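Local coordinates for ferric vibriobactin ABC transporter, periplasmic ferric vibriobactin-binding protein (Vibrio cholerae, PDB 3R5T) that binds the ferric siderophore vibriobactin in the periplasm and probably delivers it to an ABC transporter for iron uptake, at residues D117-S125 with A182-L190; W150-P161 with L283-L294. All coordinates share one frame; numbering follows the deposited sequence. Where two conformers were deposited one is given.

Contact 1 (D117-S125 with A182-L190). With MOH (methanol), chain D.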
loop_
_atom_site.group_PDB
_atom_site.type_symbol
_atom_site.label_atom_id
_atom_site.label_comp_id
_atom_site.label_asym_id
_atom_site.label_seq_id
_atom_site.Cartn_x
_atom_site.Cartn_y
_atom_site.Cartn_z
ATOM N N ASP A 117 -11.605 -1.022 0.551
ATOM C CA ASP A 117 -10.764 -0.544 1.634
ATOM C C ASP A 117 -9.410 -1.221 1.519
ATOM O O ASP A 117 -9.300 -2.444 1.682
ATOM C CB ASP A 117 -11.416 -0.852 2.977
ATOM C CG ASP A 117 -10.675 -0.221 4.148
ATOM O OD1 ASP A 117 -9.594 0.374 3.934
ATOM O OD2 ASP A 117 -11.195 -0.332 5.277
ATOM N N TYR A 118 -8.382 -0.443 1.209
ATOM C CA TYR A 118 -7.042 -0.983 1.072
ATOM C C TYR A 118 -6.284 -1.008 2.393
ATOM O O TYR A 118 -5.158 -1.509 2.455
ATOM C CB TYR A 118 -6.245 -0.208 0.028
ATOM C CG TYR A 118 -6.145 1.278 0.313
ATOM C CD1 TYR A 118 -5.436 1.756 1.414
ATOM C CD2 TYR A 118 -6.733 2.208 -0.539
ATOM C CE1 TYR A 118 -5.327 3.126 1.671
ATOM C CE2 TYR A 118 -6.637 3.566 -0.296
ATOM C CZ TYR A 118 -5.929 4.040 0.806
ATOM O OH TYR A 118 -5.835 5.409 1.019
ATOM N N SER A 119 -6.888 -0.461 3.447
ATOM C CA SER A 119 -6.145 -0.243 4.687
ATOM C C SER A 119 -5.954 -1.485 5.558
ATOM O O SER A 119 -5.147 -1.464 6.475
ATOM C CB SER A 119 -6.787 0.889 5.516
ATOM O OG SER A 119 -8.015 0.491 6.121
ATOM N N ASP A 120 -6.708 -2.543 5.295
ATOM C CA ASP A 120 -6.629 -3.727 6.155
ATOM C C ASP A 120 -6.493 -5.010 5.367
ATOM O O ASP A 120 -6.837 -6.096 5.855
ATOM C CB ASP A 120 -7.846 -3.820 7.072
ATOM C CG ASP A 120 -9.155 -3.956 6.310
ATOM O OD1 ASP A 120 -10.162 -4.260 6.995
ATOM O OD2 ASP A 120 -9.197 -3.762 5.067
ATOM N N GLN A 121 -5.989 -4.900 4.149
ATOM C CA GLN A 121 -5.712 -6.124 3.413
ATOM C C GLN A 121 -4.385 -6.027 2.686
ATOM O O GLN A 121 -3.829 -4.955 2.490
ATOM C CB GLN A 121 -6.871 -6.534 2.488
ATOM C CG GLN A 121 -7.274 -5.466 1.509
ATOM C CD GLN A 121 -8.473 -5.855 0.615
ATOM O OE1 GLN A 121 -8.679 -7.025 0.291
ATOM N NE2 GLN A 121 -9.263 -4.863 0.224
ATOM N N THR A 122 -3.832 -7.180 2.362
ATOM C CA THR A 122 -2.614 -7.242 1.576
ATOM C C THR A 122 -2.874 -6.653 0.192
ATOM O O THR A 122 -4.024 -6.548 -0.231
ATOM C CB THR A 122 -2.162 -8.680 1.393
ATOM O OG1 THR A 122 -3.220 -9.424 0.785
ATOM C CG2 THR A 122 -1.854 -9.324 2.730
ATOM N N TRP A 123 -1.823 -6.318 -0.542
ATOM C CA TRP A 123 -2.049 -5.930 -1.927
ATOM C C TRP A 123 -2.681 -7.098 -2.709
ATOM O O TRP A 123 -3.501 -6.872 -3.597
ATOM C CB TRP A 123 -0.784 -5.368 -2.612
ATOM C CG TRP A 123 0.254 -6.374 -3.001
ATOM C CD1 TRP A 123 1.423 -6.659 -2.336
ATOM C CD2 TRP A 123 0.244 -7.198 -4.162
ATOM N NE1 TRP A 123 2.132 -7.613 -3.018
ATOM C CE2 TRP A 123 1.426 -7.974 -4.137
ATOM C CE3 TRP A 123 -0.666 -7.383 -5.217
ATOM C CZ2 TRP A 123 1.732 -8.897 -5.144
ATOM C CZ3 TRP A 123 -0.364 -8.304 -6.205
ATOM C CH2 TRP A 123 0.818 -9.057 -6.160
ATOM N N GLN A 124 -2.307 -8.331 -2.376
ATOM C CA GLN A 124 -2.860 -9.484 -3.058
ATOM C C GLN A 124 -4.364 -9.579 -2.870
ATOM O O GLN A 124 -5.093 -9.869 -3.835
ATOM C CB GLN A 124 -2.191 -10.762 -2.561
ATOM C CG GLN A 124 -0.713 -10.879 -2.940
ATOM C CD GLN A 124 0.237 -10.423 -1.847
ATOM O OE1 GLN A 124 0.014 -9.414 -1.148
ATOM N NE2 GLN A 124 1.326 -11.158 -1.708
ATOM N N SER A 125 -4.835 -9.360 -1.651
ATOM C CA SER A 125 -6.263 -9.419 -1.364
ATOM C C SER A 125 -7.010 -8.323 -2.128
ATOM O O SER A 125 -8.098 -8.541 -2.668
ATOM C CB SER A 125 -6.495 -9.293 0.140
ATOM O OG SER A 125 -7.874 -9.305 0.455
ATOM N N ALA A 182 -0.987 -5.276 12.397
ATOM C CA ALA A 182 -0.862 -6.625 11.834
ATOM C C ALA A 182 -1.543 -6.835 10.489
ATOM O O ALA A 182 -1.025 -7.559 9.655
ATOM C CB ALA A 182 -1.368 -7.647 12.847
ATOM N N GLN A 183 -2.697 -6.221 10.285
ATOM C CA GLN A 183 -3.447 -6.428 9.045
ATOM C C GLN A 183 -2.981 -5.536 7.897
ATOM O O GLN A 183 -3.473 -5.646 6.770
ATOM C CB GLN A 183 -4.943 -6.206 9.289
ATOM C CG GLN A 183 -5.526 -7.150 10.327
ATOM C CD GLN A 183 -6.777 -6.607 10.980
ATOM O OE1 GLN A 183 -7.086 -6.938 12.131
ATOM N NE2 GLN A 183 -7.505 -5.765 10.256
ATOM N N SER A 184 -2.045 -4.629 8.174
ATOM C CA SER A 184 -1.572 -3.711 7.130
ATOM C C SER A 184 -0.858 -4.442 6.004
ATOM O O SER A 184 -0.223 -5.500 6.213
ATOM C CB SER A 184 -0.649 -2.638 7.726
ATOM O OG SER A 184 0.609 -3.172 8.122
ATOM N N ALA A 185 -0.952 -3.875 4.808
ATOM C CA ALA A 185 -0.217 -4.430 3.678
ATOM C C ALA A 185 1.281 -4.484 3.981
ATOM O O ALA A 185 1.967 -5.431 3.575
ATOM C CB ALA A 185 -0.507 -3.677 2.410
ATOM N N HIS A 186 1.775 -3.499 4.724
ATOM C CA HIS A 186 3.189 -3.450 5.073
ATOM C C HIS A 186 3.599 -4.603 5.986
ATOM O O HIS A 186 4.598 -5.262 5.738
ATOM C CB HIS A 186 3.506 -2.135 5.790
ATOM C CG HIS A 186 3.412 -0.923 4.928
ATOM N ND1 HIS A 186 2.211 -0.328 4.616
ATOM C CD2 HIS A 186 4.377 -0.143 4.389
ATOM C CE1 HIS A 186 2.438 0.758 3.888
ATOM N NE2 HIS A 186 3.745 0.884 3.725
ATOM N N ALA A 187 2.884 -4.772 7.087
ATOM C CA ALA A 187 3.205 -5.835 8.032
ATOM C C ALA A 187 3.127 -7.197 7.356
ATOM O O ALA A 187 4.025 -8.017 7.521
ATOM C CB ALA A 187 2.257 -5.795 9.210
ATOM N N GLN A 188 2.078 -7.411 6.562
ATOM C CA GLN A 188 1.880 -8.735 5.964
ATOM C C GLN A 188 2.947 -9.035 4.911
ATOM O O GLN A 188 3.394 -10.173 4.785
ATOM C CB GLN A 188 0.455 -8.877 5.417
ATOM C CG GLN A 188 -0.613 -8.731 6.523
ATOM C CD GLN A 188 -1.984 -9.266 6.134
ATOM O OE1 GLN A 188 -2.162 -10.479 5.973
ATOM N NE2 GLN A 188 -2.973 -8.363 6.006
ATOM N N LEU A 189 3.382 -8.012 4.179
ATOM C CA LEU A 189 4.471 -8.193 3.227
ATOM C C LEU A 189 5.742 -8.663 3.935
ATOM O O LEU A 189 6.375 -9.651 3.536
ATOM C CB LEU A 189 4.743 -6.896 2.456
ATOM C CG LEU A 189 5.977 -6.937 1.541
ATOM C CD1 LEU A 189 5.810 -7.904 0.381
ATOM C CD2 LEU A 189 6.261 -5.567 0.992
ATOM N N LEU A 190 6.112 -7.987 5.012
ATOM C CA LEU A 190 7.317 -8.399 5.729
ATOM C C LEU A 190 7.177 -9.787 6.367
ATOM O O LEU A 190 8.122 -10.585 6.352
ATOM C CB LEU A 190 7.729 -7.341 6.761
ATOM C CG LEU A 190 8.798 -6.342 6.293
ATOM C CD1 LEU A 190 8.548 -5.794 4.903
ATOM C CD2 LEU A 190 8.982 -5.221 7.305
HETATM C C MOH D . -13.352 -3.658 1.169
HETATM O O MOH D . -12.221 -3.718 0.305
HETATM O O HOH W 1 -2.862 -1.823 4.308
HETATM O O HOH W 2 -5.682 -8.713 6.210
HETATM O O HOH W 3 -9.935 -5.185 9.615
HETATM O O HOH W 4 0.742 -6.675 1.225
#

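Contact 2 (W150-P161 with L283-L294)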
loop_
_atom_site.group_PDB
_atom_site.type_symbol
_atom_site.label_atom_id
_atom_site.label_comp_id
_atom_site.label_asym_id
_atom_site.label_seq_id
_atom_site.Cartn_x
_atom_site.Cartn_y
_atom_site.Cartn_z
ATOM N N TRP A 150 7.967 -16.291 -5.462
ATOM C CA TRP A 150 9.172 -15.511 -5.237
ATOM C C TRP A 150 9.429 -15.268 -3.755
ATOM O O TRP A 150 10.560 -15.428 -3.293
ATOM C CB TRP A 150 9.054 -14.176 -5.969
ATOM C CG TRP A 150 10.290 -13.319 -5.897
ATOM C CD1 TRP A 150 11.569 -13.689 -6.183
ATOM C CD2 TRP A 150 10.340 -11.932 -5.550
ATOM N NE1 TRP A 150 12.424 -12.617 -6.008
ATOM C CE2 TRP A 150 11.689 -11.527 -5.625
ATOM C CE3 TRP A 150 9.374 -10.996 -5.182
ATOM C CZ2 TRP A 150 12.096 -10.219 -5.345
ATOM C CZ3 TRP A 150 9.779 -9.693 -4.892
ATOM C CH2 TRP A 150 11.130 -9.326 -4.977
ATOM N N THR A 151 8.399 -14.893 -3.004
ATOM C CA THR A 151 8.611 -14.597 -1.588
ATOM C C THR A 151 9.034 -15.835 -0.827
ATOM O O THR A 151 9.783 -15.739 0.138
ATOM C CB THR A 151 7.406 -13.903 -0.901
ATOM O OG1 THR A 151 6.223 -14.695 -1.043
ATOM C CG2 THR A 151 7.174 -12.517 -1.492
ATOM N N LYS A 152 8.559 -16.993 -1.279
ATOM C CA LYS A 152 8.993 -18.276 -0.734
ATOM C C LYS A 152 10.496 -18.428 -0.893
ATOM O O LYS A 152 11.207 -18.755 0.059
ATOM C CB LYS A 152 8.286 -19.406 -1.477
ATOM C CG LYS A 152 6.895 -19.702 -0.984
ATOM C CD LYS A 152 6.861 -21.047 -0.275
ATOM C CE LYS A 152 5.460 -21.365 0.205
ATOM N NZ LYS A 152 4.984 -20.372 1.198
ATOM N N GLN A 153 10.978 -18.185 -2.106
ATOM C CA GLN A 153 12.402 -18.306 -2.387
ATOM C C GLN A 153 13.201 -17.322 -1.544
ATOM O O GLN A 153 14.245 -17.655 -0.979
ATOM C CB GLN A 153 12.683 -18.029 -3.858
ATOM C CG GLN A 153 12.253 -19.107 -4.831
ATOM C CD GLN A 153 12.546 -18.685 -6.255
ATOM O OE1 GLN A 153 13.360 -19.309 -6.939
ATOM N NE2 GLN A 153 11.924 -17.592 -6.693
ATOM N N VAL A 154 12.716 -16.090 -1.477
ATOM C CA VAL A 154 13.408 -15.064 -0.729
ATOM C C VAL A 154 13.437 -15.403 0.756
ATOM O O VAL A 154 14.471 -15.278 1.418
ATOM C CB VAL A 154 12.727 -13.695 -0.934
ATOM C CG1 VAL A 154 13.306 -12.675 0.026
ATOM C CG2 VAL A 154 12.846 -13.237 -2.396
ATOM N N ARG A 155 12.298 -15.829 1.280
ATOM C CA ARG A 155 12.187 -16.183 2.690
ATOM C C ARG A 155 13.282 -17.171 3.094
ATOM O O ARG A 155 13.828 -17.092 4.199
ATOM C CB ARG A 155 10.796 -16.767 2.965
ATOM C CG ARG A 155 10.515 -17.080 4.423
ATOM C CD ARG A 155 9.034 -17.365 4.625
ATOM N NE ARG A 155 8.623 -18.607 3.976
ATOM C CZ ARG A 155 7.808 -18.685 2.928
ATOM N NH1 ARG A 155 7.295 -17.586 2.383
ATOM N NH2 ARG A 155 7.503 -19.874 2.426
ATOM N N ASP A 156 13.605 -18.086 2.181
ATOM C CA ASP A 156 14.597 -19.140 2.419
ATOM C C ASP A 156 16.058 -18.699 2.380
ATOM O O ASP A 156 16.941 -19.457 2.781
ATOM C CB ASP A 156 14.406 -20.275 1.408
ATOM C CG ASP A 156 13.212 -21.141 1.720
ATOM O OD1 ASP A 156 12.734 -21.105 2.876
ATOM O OD2 ASP A 156 12.768 -21.876 0.805
ATOM N N VAL A 157 16.327 -17.502 1.871
ATOM C CA VAL A 157 17.709 -17.022 1.792
ATOM C C VAL A 157 18.019 -15.820 2.690
ATOM O O VAL A 157 19.187 -15.470 2.877
ATOM C CB VAL A 157 18.122 -16.674 0.340
ATOM C CG1 VAL A 157 17.947 -17.878 -0.577
ATOM C CG2 VAL A 157 17.334 -15.468 -0.167
ATOM N N LEU A 158 16.999 -15.180 3.249
ATOM C CA LEU A 158 17.260 -14.049 4.132
ATOM C C LEU A 158 17.793 -14.501 5.482
ATOM O O LEU A 158 17.304 -15.465 6.075
ATOM C CB LEU A 158 16.002 -13.203 4.355
ATOM C CG LEU A 158 15.325 -12.545 3.154
ATOM C CD1 LEU A 158 14.125 -11.755 3.627
ATOM C CD2 LEU A 158 16.295 -11.660 2.396
ATOM N N ASP A 159 18.826 -13.812 5.943
ATOM C CA ASP A 159 19.304 -13.977 7.304
ATOM C C ASP A 159 18.902 -12.736 8.090
ATOM O O ASP A 159 19.693 -11.807 8.244
ATOM C CB ASP A 159 20.824 -14.164 7.330
ATOM C CG ASP A 159 21.256 -15.560 6.903
ATOM O OD1 ASP A 159 22.420 -15.715 6.478
ATOM O OD2 ASP A 159 20.440 -16.503 6.994
ATOM N N LEU A 160 17.660 -12.724 8.564
ATOM C CA LEU A 160 17.132 -11.581 9.292
ATOM C C LEU A 160 17.721 -11.494 10.691
ATOM O O LEU A 160 18.144 -12.506 11.259
ATOM C CB LEU A 160 15.610 -11.676 9.388
ATOM C CG LEU A 160 14.847 -11.611 8.065
ATOM C CD1 LEU A 160 13.406 -12.082 8.264
ATOM C CD2 LEU A 160 14.904 -10.191 7.474
ATOM N N PRO A 161 17.740 -10.279 11.259
ATOM C CA PRO A 161 18.183 -10.116 12.644
ATOM C C PRO A 161 17.313 -10.966 13.555
ATOM O O PRO A 161 16.158 -11.239 13.225
ATOM C CB PRO A 161 17.937 -8.621 12.913
ATOM C CG PRO A 161 17.950 -7.992 11.570
ATOM C CD PRO A 161 17.304 -8.999 10.669
ATOM N N LEU A 283 16.771 -8.415 0.276
ATOM C CA LEU A 283 17.753 -9.326 -0.306
ATOM C C LEU A 283 19.151 -8.725 -0.260
ATOM O O LEU A 283 20.120 -9.391 0.122
ATOM C CB LEU A 283 17.395 -9.666 -1.751
ATOM C CG LEU A 283 16.304 -10.718 -1.961
ATOM C CD1 LEU A 283 15.789 -10.699 -3.401
ATOM C CD2 LEU A 283 16.823 -12.094 -1.591
ATOM N N ARG A 284 19.259 -7.468 -0.663
ATOM C CA ARG A 284 20.552 -6.793 -0.693
ATOM C C ARG A 284 21.179 -6.704 0.690
ATOM O O ARG A 284 22.396 -6.861 0.834
ATOM C CB ARG A 284 20.416 -5.385 -1.286
ATOM C CG ARG A 284 20.228 -5.358 -2.792
ATOM C CD ARG A 284 20.121 -3.929 -3.319
ATOM N NE ARG A 284 19.393 -3.903 -4.581
ATOM C CZ ARG A 284 18.183 -3.379 -4.744
ATOM N NH1 ARG A 284 17.556 -2.786 -3.732
ATOM N NH2 ARG A 284 17.616 -3.424 -5.938
ATOM N N ARG A 285 20.368 -6.437 1.709
ATOM C CA ARG A 285 20.926 -6.276 3.047
ATOM C C ARG A 285 21.083 -7.575 3.824
ATOM O O ARG A 285 22.054 -7.732 4.561
ATOM C CB ARG A 285 20.149 -5.263 3.898
ATOM C CG ARG A 285 20.850 -5.018 5.239
ATOM C CD ARG A 285 20.224 -3.913 6.056
ATOM N NE ARG A 285 20.698 -2.582 5.685
ATOM C CZ ARG A 285 21.805 -1.996 6.142
ATOM N NH1 ARG A 285 22.624 -2.611 6.984
ATOM N NH2 ARG A 285 22.096 -0.772 5.734
ATOM N N PHE A 286 20.133 -8.493 3.671
ATOM C CA PHE A 286 20.088 -9.677 4.537
ATOM C C PHE A 286 20.425 -11.013 3.864
ATOM O O PHE A 286 20.518 -12.028 4.541
ATOM C CB PHE A 286 18.737 -9.770 5.262
ATOM C CG PHE A 286 18.424 -8.575 6.131
ATOM C CD1 PHE A 286 17.350 -7.748 5.830
ATOM C CD2 PHE A 286 19.198 -8.281 7.247
ATOM C CE1 PHE A 286 17.061 -6.643 6.621
ATOM C CE2 PHE A 286 18.904 -7.181 8.044
ATOM C CZ PHE A 286 17.838 -6.367 7.729
ATOM N N ALA A 287 20.612 -11.017 2.549
ATOM C CA ALA A 287 21.007 -12.231 1.843
ATOM C C ALA A 287 22.459 -12.122 1.386
ATOM O O ALA A 287 22.993 -11.023 1.247
ATOM C CB ALA A 287 20.084 -12.493 0.662
ATOM N N GLY A 288 23.103 -13.260 1.162
ATOM C CA GLY A 288 24.504 -13.251 0.782
ATOM C C GLY A 288 24.675 -13.041 -0.709
ATOM O O GLY A 288 23.980 -12.224 -1.322
ATOM N N GLU A 289 25.612 -13.780 -1.291
ATOM C CA GLU A 289 25.759 -13.823 -2.739
ATOM C C GLU A 289 24.623 -14.638 -3.337
ATOM O O GLU A 289 24.751 -15.205 -4.421
ATOM C CB GLU A 289 27.113 -14.414 -3.133
ATOM C CG GLU A 289 28.198 -13.369 -3.337
ATOM C CD GLU A 289 28.256 -12.366 -2.204
ATOM O OE1 GLU A 289 28.319 -12.799 -1.034
ATOM O OE2 GLU A 289 28.239 -11.147 -2.483
ATOM N N GLN A 290 23.518 -14.702 -2.603
ATOM C CA GLN A 290 22.293 -15.320 -3.086
ATOM C C GLN A 290 21.306 -14.208 -3.391
ATOM O O GLN A 290 20.247 -14.436 -3.973
ATOM C CB GLN A 290 21.713 -16.253 -2.029
ATOM C CG GLN A 290 22.760 -17.068 -1.290
ATOM C CD GLN A 290 22.141 -18.085 -0.360
ATOM O OE1 GLN A 290 22.461 -18.134 0.828
ATOM N NE2 GLN A 290 21.239 -18.900 -0.892
ATOM N N ALA A 291 21.673 -12.997 -2.982
ATOM C CA ALA A 291 20.865 -11.814 -3.226
ATOM C C ALA A 291 20.553 -11.649 -4.711
ATOM O O ALA A 291 19.388 -11.613 -5.109
ATOM C CB ALA A 291 21.575 -10.560 -2.677
ATOM N N GLN A 292 21.598 -11.564 -5.530
ATOM C CA GLN A 292 21.427 -11.221 -6.941
ATOM C C GLN A 292 20.656 -12.244 -7.764
ATOM O O GLN A 292 19.985 -11.887 -8.733
ATOM C CB GLN A 292 22.772 -10.908 -7.606
ATOM C CG GLN A 292 23.011 -9.419 -7.808
ATOM C CD GLN A 292 21.819 -8.728 -8.455
ATOM O OE1 GLN A 292 21.364 -9.123 -9.532
ATOM N NE2 GLN A 292 21.304 -7.698 -7.797
ATOM N N SER A 293 20.748 -13.514 -7.397
ATOM C CA SER A 293 20.014 -14.536 -8.129
ATOM C C SER A 293 18.509 -14.338 -7.971
ATOM O O SER A 293 17.717 -14.911 -8.717
ATOM C CB SER A 293 20.415 -15.937 -7.667
ATOM O OG SER A 293 21.712 -16.277 -8.134
ATOM N N LEU A 294 18.113 -13.518 -7.005
ATOM C CA LEU A 294 16.693 -13.360 -6.712
ATOM C C LEU A 294 16.133 -11.936 -6.865
ATOM O O LEU A 294 14.921 -11.752 -6.863
ATOM C CB LEU A 294 16.374 -13.908 -5.319
ATOM C CG LEU A 294 16.464 -15.427 -5.151
ATOM C CD1 LEU A 294 16.223 -15.778 -3.702
ATOM C CD2 LEU A 294 15.454 -16.124 -6.049
#

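Contact 1 (D117-S125 with A182-L190)
The methyl CG2 of Thr122 lies against the side-chain amide of Gln188, 3.4 Å from its CD, and the two side chains cross at about a right angle. They meet where two lobes of a bilobal siderophore-binding protein approach each other. Residues 117-125 follow strand 113-116, an edge strand of the parallel sheet, and lead into helix 123-134, while residues 182-190 follow strand 177-180 of the mixed sheet and open helix 185-192. Both helix starts are capped by a side-chain hydroxyl, Thr122 OG1 accepting from Ser125 N and Ser184 OG from Ala187 N. With OG1 of Thr122 held between its own backbone N and carbonyl carbon (chi1 57°), CG2 is the branch turned to Gln188.

The Gln188 amide is held partly from its own segment: NE2 donates to Gln183 O at 2.9 Å, with the acceptor near the amide plane but the donor well above the carbonyl plane. Beside it the methyl of Ala185 packs 3.6 Å from Gln121 O. No direct hydrogen bond spans the segments, and waters do that work. One joins Tyr118 O to Ala185 N, a second, the other partner of Gln188 NE2, links it to Asp120 O, and a third joins Ala185 O to Trp123 N, so the bridges serve backbone groups of both segments and the Gln188 amide.

Tyr118 belongs to the ligand pocket and touches the siderophore; its OH is hydrogen-bonded to Asp98 and Arg269. The turn carrying it is shaped by Asp117, whose OD2 forms a salt bridge with Arg212. Its OD1 closes an Asx turn, accepting from Ser119 N at 2.9 Å and from Ser119 OG at 2.7 Å, both from the same face of the carboxylate.

Contact 2 (W150-P161 with L283-L294)
From CB, Leu294 reaches toward the last turns of helix 137-155 and divides its two methyls between neighbours. CB itself lies 4.2 Å from Trp150 NE1. Beyond CG, with that atom anti to the carbonyl carbon (chi1 -69°), CD1 meets Val157 CG2 tip to tip at 3.7 Å and also approaches Gln153 O, whereas CD2 lies over the face of the Gln153 amide, 3.9 Å from NE2. The backbone of the same leucine is gripped too: its carbonyl O takes the indole N-H of Trp150 at 2.8 Å, nearly in the ring plane and in the carbonyl plane.

Helix 137-155 is the long helix linking the two lobes, as in other siderophore-binding proteins of this family; here its end toward the C-terminal lobe packs against the end of helix 272-286, far from the siderophore pocket. Leu283 CD2 touches both Val157 CG2 and Val154 CG1, with Leu158 CD2 close by. Past the end of helix 137-155, Asp159 N donates to Phe286 O, at the last turn of helix 272-286, at 2.8 Å. Phe286 receives Leu160 CD2 over one face as a CH-pi contact, while Pro161 CD comes obliquely to CE2 at 3.6 Å.

How the contacts relate
The two contacts show how chemistry follows position in a bilobal fold. The centre of contact 1 is about 7 Å from that of the chain, the centre of contact 2 about 22 Å; both are partly buried, the second at the periphery. Contact 1 meets through bridging waters, polar side chains and two small ones, Thr122 and Ala185; contact 2 buries nearly twice the area, 628 against 338 Å², with leucine, valine and aromatic packing and two direct hydrogen bonds. Contact 1 joins the starts of helices 123-134 and 185-192, contact 2 the C-terminal ends of two others, 137-155 and 272-286, on whose earlier parts Trp123 and Leu189 of contact 1 pack.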